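6-phospho-beta-d glycosidase (Streptococcus pyogenes, PDB 5FOO) probably hydrolyses 6-phospho-beta-glucosides, as a family 1 glycoside hydrolase that binds 6-phosphocyclophellitol in its active-site pocket. Local coordinates at residues G154-D159 against E213-R218; P166-E171 against W247-F252; L2-F8 against T398-I404. The protein carries 1 engineered substitution. One frame throughout, in Å; residues are numbered along the deposited sequence.

Overall arrangement
The chain begins with strand 2-3 and the turn after it. This N-terminal segment packs on helix 387-405, nearly 400 residues later, so interaction 3 closes a loop that takes in most of the protein. Interactions 1 and 2 both lie inside that loop. Interaction 1 joins the loops that lead into the neighbouring barrel strands 159-161 and 218-224. Interaction 2 starts just after strand 159-161, at helix 166-174, and closes on helix 235-258. The segments of interactions 1 and 2 alternate along the chain, so the two loops cross. All three tie together parts of one eight-stranded parallel beta/alpha barrel or segments packed on it; strand 2-3 itself lies outside the barrel sheet.

Interaction 1. Residues G154-D159 against E213-R218; sequences GDRVKD and ELSDGR. With EDO (1,2-ethanediol), chain H.
Lys158 and Asp216 carry the charged part of this contact, and their side chains meet at a slant. The lysine chain bends early, at chi2 (-38°), and then runs nearly straight, which takes NZ across to the other loop. There NZ forms a salt bridge with Asp216 OD1 at 2.9 Å, on the syn lone pair of that oxygen. The same ammonium group also keeps partners on its own loop. It donates to Gly154 O at 2.9 Å, in the carbonyl plane, and weakly to Asp155 O. One lysine end thus ties the loop after helix 136-153 to the aspartate opposite. Leu214 packs on the start of the same loop, its CD2 methyl 3.4 Å from Asp155 N.

The two loops lead into adjacent parallel strands of the beta/alpha barrel, 159-161 and 218-224. The first bond of that pairing is Arg218 N to Lys158 O, 2.8 Å long and fairly straight at 163°. Further back, a water lies 2.7 Å from both Val157 O and Leu214 O and bridges the loops.

Asp159 and Arg218 lie on the same face of the sheet. Their charged ends stay 4.6 Å apart between OD1 and NH2. A 1,2-ethanediol, probably from the crystallisation liquor, links them. Its O1 donates to Asp159 OD1 and accepts from Arg218 NH2 at the guanidinium edge, while O2 accepts from Arg218 NE. Asp159 OD2 makes a salt bridge with Arg112.

Interaction 2. Residues P166-E171 against W247-F252; sequences PMVVVE and WNNDLF
Pro166 opens the helix and lies over one face of the Phe252 ring. Its CG sits almost on the ring normal, 3.7 Å from the centroid, a CH-pi contact. Leu251 CD2 covers the opposite face, so the phenyl ring is held between proline and leucine.

Met167 is the knob of the contact, set among Trp247, Asn248, Leu251 and Phe252. Its CG is anti to the backbone N (chi1 -175°), and bends at chi2 and chi3 bring SD and CE onto the indole. The two side chains cross at about a right angle. The CE methyl lies over the five-membered ring of Trp247, 3.6 Å from its centroid. SD stands obliquely to the same ring, which makes this a Met-aromatic contact as well. CE also touches Phe252 CE2 at 3.8 Å.

One turn on, Val170 puts CG1 4.0 Å from Trp247 CZ2. Its other methyl, CG2, meets the edge of Phe252.

Glu171 ends the segment with an extended side chain. Its OE2 accepts a bond of 3.1 Å from Trp247 NE1, which lies on the anti side of that oxygen. The acceptor is in the indole plane, and the bond probably helps fix the ring's rotation. Asn248 OD1 is close to OE2 too, but both are acceptors. The Asn248 amide nitrogen donates to Ala244 O and Tyr323 OH.

The two helix segments cross at 123°, their axes 10.5 Å apart. Helix 186-208 packs against Val170 and Leu251, while Leu223 of barrel strand 218-224 meets both Pro166 and Phe252.

Interaction 3. Residues L2-F8 against T398-I404; sequences LAFPKEF and TYLHKGI. With EDO (1,2-ethanediol), chain I.
His401 reaches from its helix to the N-terminal segment, and each part of its side chain has a partner there. CB lies 3.8 Å from Phe4 CZ. With chi1 at -170° the imidazole swings away from its own backbone N, out toward the strand. CG, ND1 and CE1 lie under Leu2, whose CG covers one imidazole face, 3.6 Å from ND1 and 3.9 Å from both CG and CE1. CD2 stands over the centre of the Phe4 ring. The pair is T-shaped, with the imidazole edge on the phenyl face and the planes at 73°. At the tip, NE2 donates to Ala3 O at 2.9 Å. This bond is bent, at 134°, and comes from above the carbonyl plane. A water that accepts from Ala3 N lies 3.1 Å from NE2.

Strand 2-3 pairs antiparallel with 461-462, the last modelled strand. They meet beside helix 387-405, an outer helix of the beta/alpha barrel, and outside the barrel's own sheet. A type II turn from Pro5 to Phe8 then leads into the first barrel strand, 9-13.

Ile404 fills the next turn of the helix. Its CD1 packs 3.7 Å from Phe8 CE1 and also against Phe4, while CG2 meets Pro5 CG tip to tip. Leu400 CD2 touches the edge of the Phe8 ring.

Interaction 1. Residues G154-D159 against E213-R218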
loop_
_atom_site.group_PDB
_atom_site.type_symbol
_atom_site.label_atom_id
_atom_site.label_comp_id
_atom_site.label_asym_id
_atom_site.label_seq_id
_atom_site.Cartn_x
_atom_site.Cartn_y
_atom_site.Cartn_z
ATOM N N GLY A 154 20.756 1.550 3.961
ATOM C CA GLY A 154 20.480 2.978 4.310
ATOM C C GLY A 154 21.469 4.056 3.892
ATOM O O GLY A 154 21.179 5.293 3.971
ATOM N N ASP A 155 22.597 3.590 3.388
ATOM C CA ASP A 155 23.632 4.455 2.810
ATOM C C ASP A 155 23.123 4.934 1.510
ATOM O O ASP A 155 23.453 6.049 1.115
ATOM C CB ASP A 155 24.971 3.683 2.592
ATOM C CG ASP A 155 24.809 2.465 1.673
ATOM O OD1 ASP A 155 23.853 1.644 1.830
ATOM O OD2 ASP A 155 25.590 2.346 0.760
ATOM N N ARG A 156 22.286 4.115 0.842
ATOM C CA ARG A 156 21.761 4.473 -0.499
ATOM C C ARG A 156 20.270 4.769 -0.579
ATOM O O ARG A 156 19.834 5.604 -1.380
ATOM C CB ARG A 156 22.130 3.393 -1.496
ATOM C CG ARG A 156 23.619 3.411 -1.939
ATOM C CD ARG A 156 24.025 2.039 -2.494
ATOM N NE ARG A 156 23.910 1.104 -1.363
ATOM C CZ ARG A 156 23.656 -0.216 -1.394
ATOM N NH1 ARG A 156 23.405 -0.870 -2.542
ATOM N NH2 ARG A 156 23.582 -0.877 -0.223
ATOM N N VAL A 157 19.477 4.055 0.212
ATOM C CA VAL A 157 18.050 4.376 0.349
ATOM C C VAL A 157 17.836 5.389 1.481
ATOM O O VAL A 157 18.202 5.136 2.649
ATOM C CB VAL A 157 17.235 3.109 0.702
ATOM C CG1 VAL A 157 15.758 3.448 0.898
ATOM C CG2 VAL A 157 17.443 2.032 -0.353
ATOM N N LYS A 158 17.212 6.498 1.118
ATOM C CA LYS A 158 16.866 7.562 2.037
ATOM C C LYS A 158 15.375 7.740 2.268
ATOM O O LYS A 158 14.956 8.689 2.939
ATOM C CB LYS A 158 17.412 8.889 1.462
ATOM C CG LYS A 158 18.941 8.939 1.292
ATOM C CD LYS A 158 19.743 8.252 2.384
ATOM C CE LYS A 158 21.227 8.666 2.383
ATOM N NZ LYS A 158 22.055 7.971 3.394
ATOM N N ASP A 159 14.570 6.843 1.701
ATOM C CA ASP A 159 13.124 6.998 1.690
ATOM C C ASP A 159 12.487 5.665 2.019
ATOM O O ASP A 159 12.476 4.759 1.187
ATOM C CB ASP A 159 12.653 7.458 0.331
ATOM C CG ASP A 159 13.061 8.894 0.036
ATOM O OD1 ASP A 159 12.427 9.861 0.527
ATOM O OD2 ASP A 159 14.016 9.007 -0.762
ATOM N N GLU A 213 25.054 8.454 9.130
ATOM C CA GLU A 213 25.085 8.328 7.681
ATOM C C GLU A 213 24.006 7.334 7.067
ATOM O O GLU A 213 23.833 7.284 5.821
ATOM C CB GLU A 213 26.490 8.004 7.189
ATOM C CG GLU A 213 27.018 6.595 7.488
ATOM C CD GLU A 213 27.537 6.452 8.928
ATOM O OE1 GLU A 213 27.105 7.161 9.877
ATOM O OE2 GLU A 213 28.423 5.640 9.088
ATOM N N LEU A 214 23.368 6.543 7.925
ATOM C CA LEU A 214 22.309 5.577 7.543
ATOM C C LEU A 214 20.927 6.026 8.007
ATOM O O LEU A 214 19.911 5.425 7.610
ATOM C CB LEU A 214 22.606 4.197 8.112
ATOM C CG LEU A 214 23.975 3.611 7.794
ATOM C CD1 LEU A 214 24.143 2.209 8.387
ATOM C CD2 LEU A 214 24.311 3.609 6.301
ATOM N N SER A 215 20.880 7.150 8.718
ATOM C CA SER A 215 19.663 7.579 9.378
ATOM C C SER A 215 19.345 8.985 9.056
ATOM O O SER A 215 18.626 9.618 9.794
ATOM C CB SER A 215 19.745 7.355 10.936
ATOM O OG SER A 215 20.639 8.254 11.594
ATOM N N ASP A 216 19.863 9.491 7.932
ATOM C CA ASP A 216 19.641 10.910 7.533
ATOM C C ASP A 216 18.496 11.129 6.562
ATOM O O ASP A 216 18.250 12.242 6.142
ATOM C CB ASP A 216 20.928 11.494 6.933
ATOM C CG ASP A 216 21.464 10.660 5.769
ATOM O OD1 ASP A 216 21.191 9.432 5.730
ATOM O OD2 ASP A 216 22.211 11.217 4.930
ATOM N N GLY A 217 17.758 10.077 6.218
ATOM C CA GLY A 217 16.651 10.187 5.268
ATOM C C GLY A 217 15.307 10.284 5.989
ATOM O O GLY A 217 15.264 10.724 7.105
ATOM N N ARG A 218 14.208 9.839 5.366
ATOM C CA ARG A 218 12.913 9.991 5.973
ATOM C C ARG A 218 12.209 8.660 6.050
ATOM O O ARG A 218 12.507 7.792 5.259
ATOM C CB ARG A 218 12.100 11.070 5.232
ATOM C CG ARG A 218 12.613 12.476 5.623
ATOM C CD ARG A 218 11.773 13.596 5.037
ATOM N NE ARG A 218 11.858 13.563 3.576
ATOM C CZ ARG A 218 11.153 14.351 2.748
ATOM N NH1 ARG A 218 10.287 15.238 3.268
ATOM N NH2 ARG A 218 11.296 14.224 1.404
HETATM C C1 EDO H . 14.807 12.079 0.666
HETATM O O1 EDO H . 13.391 12.212 0.768
HETATM C C2 EDO H . 15.484 12.466 1.939
HETATM O O2 EDO H . 14.466 12.479 2.907
HETATM O O HOH W 1 18.456 5.662 5.323
#

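Interaction 2. Residues P166-E171 against W247-F252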
loop_
_atom_site.group_PDB
_atom_site.type_symbol
_atom_site.label_atom_id
_atom_site.label_comp_id
_atom_site.label_asym_id
_atom_site.label_seq_id
_atom_site.Cartn_x
_atom_site.Cartn_y
_atom_site.Cartn_z
ATOM N N PRO A 166 -1.756 -1.060 6.445
ATOM C CA PRO A 166 -1.921 -1.972 7.495
ATOM C C PRO A 166 -3.374 -2.308 7.826
ATOM O O PRO A 166 -3.630 -3.468 8.210
ATOM C CB PRO A 166 -1.173 -1.333 8.643
ATOM C CG PRO A 166 -1.242 0.103 8.383
ATOM C CD PRO A 166 -1.049 0.146 6.892
ATOM N N MET A 167 -4.321 -1.402 7.596
ATOM C CA MET A 167 -5.753 -1.776 7.844
ATOM C C MET A 167 -6.262 -2.826 6.850
ATOM O O MET A 167 -7.198 -3.531 7.132
ATOM C CB MET A 167 -6.691 -0.544 7.817
ATOM C CG MET A 167 -8.180 -0.867 8.203
ATOM S SD MET A 167 -8.242 -1.652 9.817
ATOM C CE MET A 167 -8.264 -0.216 10.835
ATOM N N VAL A 168 -5.687 -2.882 5.648
ATOM C CA VAL A 168 -5.975 -3.931 4.677
ATOM C C VAL A 168 -5.490 -5.313 5.186
ATOM O O VAL A 168 -6.137 -6.306 4.958
ATOM C CB VAL A 168 -5.422 -3.621 3.262
ATOM C CG1 VAL A 168 -5.647 -4.776 2.320
ATOM C CG2 VAL A 168 -6.078 -2.343 2.692
ATOM N N VAL A 169 -4.359 -5.373 5.866
ATOM C CA VAL A 169 -3.925 -6.609 6.514
ATOM C C VAL A 169 -4.910 -7.038 7.645
ATOM O O VAL A 169 -5.225 -8.232 7.776
ATOM C CB VAL A 169 -2.528 -6.426 7.120
ATOM C CG1 VAL A 169 -2.131 -7.606 7.989
ATOM C CG2 VAL A 169 -1.502 -6.285 6.010
ATOM N N VAL A 170 -5.308 -6.083 8.478
ATOM C CA VAL A 170 -6.211 -6.324 9.546
ATOM C C VAL A 170 -7.523 -6.890 8.953
ATOM O O VAL A 170 -8.008 -7.888 9.438
ATOM C CB VAL A 170 -6.567 -5.026 10.226
ATOM C CG1 VAL A 170 -7.769 -5.184 11.176
ATOM C CG2 VAL A 170 -5.390 -4.449 10.984
ATOM N N GLU A 171 -8.071 -6.232 7.920
ATOM C CA GLU A 171 -9.319 -6.628 7.320
ATOM C C GLU A 171 -9.204 -7.921 6.561
ATOM O O GLU A 171 -9.978 -8.866 6.840
ATOM C CB GLU A 171 -9.954 -5.496 6.480
ATOM C CG GLU A 171 -10.492 -4.448 7.476
ATOM C CD GLU A 171 -11.273 -3.254 6.886
ATOM O OE1 GLU A 171 -11.207 -3.130 5.621
ATOM O OE2 GLU A 171 -11.936 -2.464 7.720
ATOM N N TRP A 247 -12.453 4.256 12.312
ATOM C CA TRP A 247 -11.823 2.979 12.120
ATOM C C TRP A 247 -10.912 2.956 10.884
ATOM O O TRP A 247 -9.744 2.645 11.011
ATOM C CB TRP A 247 -12.880 1.826 12.048
ATOM C CG TRP A 247 -12.292 0.505 11.747
ATOM C CD1 TRP A 247 -12.305 -0.110 10.526
ATOM C CD2 TRP A 247 -11.631 -0.409 12.645
ATOM N NE1 TRP A 247 -11.657 -1.295 10.590
ATOM C CE2 TRP A 247 -11.206 -1.494 11.880
ATOM C CE3 TRP A 247 -11.316 -0.391 14.006
ATOM C CZ2 TRP A 247 -10.537 -2.552 12.421
ATOM C CZ3 TRP A 247 -10.657 -1.445 14.538
ATOM C CH2 TRP A 247 -10.256 -2.513 13.752
ATOM N N ASN A 248 -11.458 3.207 9.707
ATOM C CA ASN A 248 -10.715 2.961 8.463
ATOM C C ASN A 248 -9.589 3.983 8.206
ATOM O O ASN A 248 -8.654 3.672 7.495
ATOM C CB ASN A 248 -11.631 2.871 7.223
ATOM C CG ASN A 248 -12.588 1.694 7.305
ATOM O OD1 ASN A 248 -12.194 0.545 7.095
ATOM N ND2 ASN A 248 -13.837 1.963 7.708
ATOM N N ASN A 249 -9.719 5.181 8.763
ATOM C CA ASN A 249 -8.758 6.260 8.543
ATOM C C ASN A 249 -8.037 6.669 9.832
ATOM O O ASN A 249 -6.794 6.582 9.888
ATOM C CB ASN A 249 -9.423 7.450 7.859
ATOM C CG ASN A 249 -9.945 7.073 6.478
ATOM O OD1 ASN A 249 -9.533 6.066 5.913
ATOM N ND2 ASN A 249 -10.802 7.860 5.939
ATOM N N ASP A 250 -8.802 7.080 10.843
ATOM C CA ASP A 250 -8.220 7.730 12.014
ATOM C C ASP A 250 -7.290 6.889 12.839
ATOM O O ASP A 250 -6.281 7.422 13.324
ATOM C CB ASP A 250 -9.264 8.300 12.909
ATOM C CG ASP A 250 -10.051 9.391 12.277
ATOM O OD1 ASP A 250 -9.928 9.673 11.057
ATOM O OD2 ASP A 250 -10.863 9.935 13.005
ATOM N N LEU A 251 -7.597 5.596 13.015
ATOM C CA LEU A 251 -6.798 4.723 13.889
ATOM C C LEU A 251 -5.314 4.865 13.453
ATOM O O LEU A 251 -4.467 5.267 14.215
ATOM C CB LEU A 251 -7.268 3.263 13.771
ATOM C CG LEU A 251 -6.731 2.256 14.787
ATOM C CD1 LEU A 251 -7.422 0.882 14.656
ATOM C CD2 LEU A 251 -5.242 2.036 14.644
ATOM N N PHE A 252 -5.017 4.533 12.214
ATOM C CA PHE A 252 -3.616 4.513 11.808
ATOM C C PHE A 252 -3.043 5.937 11.551
ATOM O O PHE A 252 -1.842 6.140 11.770
ATOM C CB PHE A 252 -3.370 3.586 10.619
ATOM C CG PHE A 252 -3.396 2.111 10.965
ATOM C CD1 PHE A 252 -2.408 1.536 11.730
ATOM C CD2 PHE A 252 -4.440 1.287 10.508
ATOM C CE1 PHE A 252 -2.417 0.167 12.046
ATOM C CE2 PHE A 252 -4.492 -0.074 10.856
ATOM C CZ PHE A 252 -3.466 -0.640 11.608
#

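Interaction 3. Residues L2-F8 against T398-I404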
loop_
_atom_site.group_PDB
_atom_site.type_symbol
_atom_site.label_atom_id
_atom_site.label_comp_id
_atom_site.label_asym_id
_atom_site.label_seq_id
_atom_site.Cartn_x
_atom_site.Cartn_y
_atom_site.Cartn_z
ATOM N N LEU A 2 -0.980 22.858 -16.393
ATOM C CA LEU A 2 -1.004 22.578 -14.916
ATOM C C LEU A 2 0.392 22.133 -14.477
ATOM O O LEU A 2 0.799 20.959 -14.641
ATOM C CB LEU A 2 -2.041 21.468 -14.577
ATOM C CG LEU A 2 -3.477 21.799 -14.189
ATOM C CD1 LEU A 2 -4.010 23.038 -14.885
ATOM C CD2 LEU A 2 -4.391 20.585 -14.388
ATOM N N ALA A 3 1.166 23.067 -13.956
ATOM C CA ALA A 3 2.532 22.777 -13.617
ATOM C C ALA A 3 2.674 22.255 -12.150
ATOM O O ALA A 3 2.114 22.804 -11.227
ATOM C CB ALA A 3 3.381 24.018 -13.846
ATOM N N PHE A 4 3.523 21.256 -11.940
ATOM C CA PHE A 4 3.692 20.647 -10.613
ATOM C C PHE A 4 4.902 21.226 -9.874
ATOM O O PHE A 4 5.748 21.857 -10.508
ATOM C CB PHE A 4 3.743 19.100 -10.793
ATOM C CG PHE A 4 2.374 18.492 -10.964
ATOM C CD1 PHE A 4 1.736 18.524 -12.193
ATOM C CD2 PHE A 4 1.697 17.956 -9.876
ATOM C CE1 PHE A 4 0.460 17.988 -12.347
ATOM C CE2 PHE A 4 0.435 17.455 -10.012
ATOM C CZ PHE A 4 -0.188 17.469 -11.246
ATOM N N PRO A 5 5.003 20.998 -8.547
ATOM C CA PRO A 5 6.138 21.549 -7.808
ATOM C C PRO A 5 7.475 21.054 -8.297
ATOM O O PRO A 5 7.564 20.021 -8.946
ATOM C CB PRO A 5 5.871 21.074 -6.356
ATOM C CG PRO A 5 4.383 20.959 -6.269
ATOM C CD PRO A 5 3.951 20.494 -7.634
ATOM N N LYS A 6 8.537 21.790 -7.995
ATOM C CA LYS A 6 9.839 21.388 -8.443
ATOM C C LYS A 6 10.195 20.160 -7.627
ATOM O O LYS A 6 9.835 20.054 -6.489
ATOM C CB LYS A 6 10.894 22.507 -8.267
ATOM C CG LYS A 6 11.291 23.167 -9.592
ATOM C CD LYS A 6 11.231 24.680 -9.552
ATOM C CE LYS A 6 12.267 25.270 -8.605
ATOM N NZ LYS A 6 11.963 26.695 -8.268
ATOM N N GLU A 7 10.890 19.244 -8.259
ATOM C CA GLU A 7 11.350 17.998 -7.649
ATOM C C GLU A 7 10.217 17.040 -7.197
ATOM O O GLU A 7 10.443 16.108 -6.462
ATOM C CB GLU A 7 12.367 18.297 -6.557
ATOM C CG GLU A 7 13.568 19.061 -7.133
ATOM C CD GLU A 7 14.610 19.357 -6.096
ATOM O OE1 GLU A 7 14.269 19.840 -4.986
ATOM O OE2 GLU A 7 15.785 19.095 -6.404
ATOM N N PHE A 8 9.048 17.240 -7.777
ATOM C CA PHE A 8 7.938 16.314 -7.640
ATOM C C PHE A 8 8.352 14.908 -8.063
ATOM O O PHE A 8 9.045 14.698 -9.120
ATOM C CB PHE A 8 6.764 16.815 -8.474
ATOM C CG PHE A 8 5.402 16.332 -8.014
ATOM C CD1 PHE A 8 4.802 16.854 -6.862
ATOM C CD2 PHE A 8 4.713 15.399 -8.755
ATOM C CE1 PHE A 8 3.513 16.475 -6.480
ATOM C CE2 PHE A 8 3.438 14.982 -8.369
ATOM C CZ PHE A 8 2.844 15.522 -7.234
ATOM N N THR A 398 -5.416 15.802 -12.041
ATOM C CA THR A 398 -5.982 17.142 -12.112
ATOM C C THR A 398 -6.461 17.534 -10.726
ATOM O O THR A 398 -6.318 18.707 -10.293
ATOM C CB THR A 398 -7.118 17.244 -13.126
ATOM O OG1 THR A 398 -6.609 16.940 -14.428
ATOM C CG2 THR A 398 -7.659 18.611 -13.150
ATOM N N TYR A 399 -7.050 16.584 -10.003
ATOM C CA TYR A 399 -7.501 16.941 -8.686
ATOM C C TYR A 399 -6.367 17.009 -7.668
ATOM O O TYR A 399 -6.482 17.758 -6.723
ATOM C CB TYR A 399 -8.615 16.043 -8.211
ATOM C CG TYR A 399 -9.941 16.389 -8.831
ATOM C CD1 TYR A 399 -10.725 17.400 -8.296
ATOM C CD2 TYR A 399 -10.389 15.721 -9.950
ATOM C CE1 TYR A 399 -11.936 17.738 -8.865
ATOM C CE2 TYR A 399 -11.604 16.034 -10.532
ATOM C CZ TYR A 399 -12.377 17.038 -9.969
ATOM O OH TYR A 399 -13.570 17.335 -10.528
ATOM N N LEU A 400 -5.290 16.252 -7.869
ATOM C CA LEU A 400 -4.084 16.397 -7.033
ATOM C C LEU A 400 -3.503 17.797 -7.226
ATOM O O LEU A 400 -3.143 18.449 -6.276
ATOM C CB LEU A 400 -3.053 15.344 -7.399
ATOM C CG LEU A 400 -1.926 15.224 -6.426
ATOM C CD1 LEU A 400 -2.425 14.754 -5.064
ATOM C CD2 LEU A 400 -0.870 14.303 -6.986
ATOM N N HIS A 401 -3.453 18.251 -8.453
ATOM C CA HIS A 401 -2.978 19.631 -8.749
ATOM C C HIS A 401 -3.813 20.698 -8.049
ATOM O O HIS A 401 -3.273 21.563 -7.368
ATOM C CB HIS A 401 -2.910 19.910 -10.243
ATOM C CG HIS A 401 -2.205 21.192 -10.585
ATOM N ND1 HIS A 401 -2.866 22.393 -10.689
ATOM C CD2 HIS A 401 -0.889 21.460 -10.807
ATOM C CE1 HIS A 401 -1.989 23.350 -10.965
ATOM N NE2 HIS A 401 -0.787 22.800 -11.067
ATOM N N LYS A 402 -5.131 20.551 -8.133
ATOM C CA LYS A 402 -6.060 21.399 -7.396
ATOM C C LYS A 402 -5.739 21.411 -5.913
ATOM O O LYS A 402 -5.665 22.445 -5.308
ATOM C CB LYS A 402 -7.518 20.985 -7.681
ATOM C CG LYS A 402 -8.558 22.066 -7.369
ATOM C CD LYS A 402 -9.968 21.495 -7.284
ATOM C CE LYS A 402 -10.993 22.465 -6.711
ATOM N NZ LYS A 402 -12.267 21.743 -6.408
ATOM N N GLY A 403 -5.458 20.271 -5.319
ATOM C CA GLY A 403 -5.096 20.222 -3.899
ATOM C C GLY A 403 -3.760 20.901 -3.559
ATOM O O GLY A 403 -3.664 21.606 -2.575
ATOM N N ILE A 404 -2.745 20.686 -4.386
ATOM C CA ILE A 404 -1.470 21.418 -4.245
ATOM C C ILE A 404 -1.693 22.944 -4.387
ATOM O O ILE A 404 -1.175 23.695 -3.636
ATOM C CB ILE A 404 -0.447 20.946 -5.303
ATOM C CG1 ILE A 404 -0.127 19.436 -5.061
ATOM C CG2 ILE A 404 0.819 21.816 -5.277
ATOM C CD1 ILE A 404 0.532 18.672 -6.200
HETATM C C1 EDO I . 12.755 12.390 -7.428
HETATM O O1 EDO I . 13.958 12.231 -6.695
HETATM C C2 EDO I . 12.671 13.805 -8.000
HETATM O O2 EDO I . 12.883 14.707 -6.917
HETATM O O HOH W 2 0.215 25.243 -12.632
#